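Local coordinates for Slr1951 protein (Synechocystis sp., PDB 3HX1) that is of unknown function but carries an FHA domain, a fold that in relatives recognises phosphothreonine peptides, and so probably takes part in phosphorylation-dependent binding, at residues N82-I86 and E101-G105. Residue numbers count along the deposited sequence, not the author numbering.
Sequences NGLMI and EIVMG
Met85, a selenomethionine, lays its side chain over Val103, with Met85 CE 3.8 Å from Val103 CG1. The two residues pair in the beta sandwich of an FHA domain. Strands 84-86 and 101-103 are antiparallel neighbours in the six-stranded sheet. Their axes approach to 4.7 Å, with directions 134° apart. The backbone is extended in both strands; Met104 (psi 40°) and Gly105 (phi 140°) leave that path. The register is Leu84-Met104, Met85-Val103 and Ile86-Ile102, with CA-CA distances of 5.0 to 5.1 Å. Met85 and Val103 form a hydrogen-bonded pair. Met85 N donates to Val103 O at 2.9 Å, and Val103 N to Met85 O at 2.8 Å. Met85 takes chi1 t, chi2 t and chi3 p, which brings CE back over the valine.

Ile86 and Ile102 lie on the other, buried face. Ile86 CD1 meets Ile102 CG1 at 3.5 Å, and Leu84 CB lies 3.9 Å from Ile102 CG2. Leu84 also packs on Ile70 of strand 68-72, in the second sheet. Past Leu84 and Met104 the backbones part, with Gly83 CA 7.8 Å from Gly105 CA. His53 hydrogen-bonds to Gly83 O. A water donates to Gly83 O at 3.2 Å and, weakly, to Val103 O at 3.5 Å.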
loop_
_atom_site.group_PDB
_atom_site.type_symbol
_atom_site.label_atom_id
_atom_site.label_comp_id
_atom_site.label_asym_id
_atom_site.label_seq_id
_atom_site.Cartn_x
_atom_site.Cartn_y
_atom_site.Cartn_z
ATOM N N ASN A 82 -9.521 8.403 5.512
ATOM C CA ASN A 82 -8.097 8.544 5.767
ATOM C C ASN A 82 -7.462 8.008 4.495
ATOM O O ASN A 82 -7.611 6.832 4.171
ATOM C CB ASN A 82 -7.687 7.701 6.962
ATOM N N GLY A 83 -6.779 8.865 3.755
ATOM C CA GLY A 83 -6.172 8.409 2.522
ATOM C C GLY A 83 -4.812 7.792 2.745
ATOM O O GLY A 83 -4.646 6.870 3.546
ATOM N N LEU A 84 -3.832 8.306 2.020
ATOM C CA LEU A 84 -2.476 7.819 2.124
ATOM C C LEU A 84 -1.651 8.967 2.677
ATOM O O LEU A 84 -1.531 10.020 2.047
ATOM C CB LEU A 84 -1.970 7.410 0.742
ATOM C CG LEU A 84 -2.952 6.542 -0.051
ATOM C CD1 LEU A 84 -2.366 6.199 -1.410
ATOM C CD2 LEU A 84 -3.251 5.274 0.736
HETATM N N MSE A 85 -1.096 8.774 3.866
HETATM C CA MSE A 85 -0.290 9.812 4.483
HETATM C C MSE A 85 1.181 9.456 4.410
HETATM O O MSE A 85 1.613 8.427 4.921
HETATM C CB MSE A 85 -0.705 9.999 5.932
HETATM C CG MSE A 85 -0.083 11.197 6.599
HETATM SE SE MSE A 85 -1.018 11.523 8.250
HETATM C CE MSE A 85 -0.139 10.200 9.370
ATOM N N ILE A 86 1.951 10.306 3.750
ATOM C CA ILE A 86 3.376 10.076 3.620
ATOM C C ILE A 86 4.088 11.273 4.228
ATOM O O ILE A 86 3.891 12.414 3.798
ATOM C CB ILE A 86 3.759 9.900 2.144
ATOM C CG1 ILE A 86 3.021 8.673 1.586
ATOM C CG2 ILE A 86 5.264 9.760 2.011
ATOM C CD1 ILE A 86 3.364 8.316 0.165
ATOM N N GLU A 101 7.352 5.161 3.678
ATOM C CA GLU A 101 6.426 4.562 4.624
ATOM C C GLU A 101 5.067 5.209 4.421
ATOM O O GLU A 101 4.860 6.359 4.810
ATOM C CB GLU A 101 6.861 4.807 6.064
ATOM C CG GLU A 101 5.826 4.318 7.069
ATOM C CD GLU A 101 5.940 5.001 8.419
ATOM O OE1 GLU A 101 5.900 6.253 8.456
ATOM O OE2 GLU A 101 6.062 4.286 9.438
ATOM N N ILE A 102 4.144 4.481 3.808
ATOM C CA ILE A 102 2.822 5.031 3.586
ATOM C C ILE A 102 1.919 4.721 4.769
ATOM O O ILE A 102 1.406 3.611 4.894
ATOM C CB ILE A 102 2.176 4.480 2.306
ATOM C CG1 ILE A 102 2.977 4.918 1.078
ATOM C CG2 ILE A 102 0.759 4.999 2.185
ATOM C CD1 ILE A 102 3.820 3.832 0.477
ATOM N N VAL A 103 1.742 5.705 5.647
ATOM C CA VAL A 103 0.887 5.537 6.815
ATOM C C VAL A 103 -0.542 5.687 6.342
ATOM O O VAL A 103 -0.987 6.759 5.921
ATOM C CB VAL A 103 1.219 6.556 7.906
ATOM C CG1 VAL A 103 0.228 6.436 9.033
ATOM C CG2 VAL A 103 2.626 6.294 8.423
HETATM N N MSE A 104 -1.255 4.576 6.426
HETATM C CA MSE A 104 -2.603 4.526 5.944
HETATM C C MSE A 104 -3.758 4.224 6.904
HETATM O O MSE A 104 -4.704 3.507 6.531
HETATM C CB MSE A 104 -2.580 3.588 4.736
HETATM C CG MSE A 104 -1.940 2.188 4.911
HETATM SE SE MSE A 104 -2.845 1.287 3.573
HETATM C CE MSE A 104 -4.295 1.796 4.664
ATOM N N GLY A 105 -3.649 4.818 8.109
ATOM C CA GLY A 105 -4.608 4.697 9.211
ATOM C C GLY A 105 -3.896 4.576 10.578
ATOM O O GLY A 105 -2.685 4.310 10.610
HETATM O O HOH W 1 -4.168 8.083 6.510
#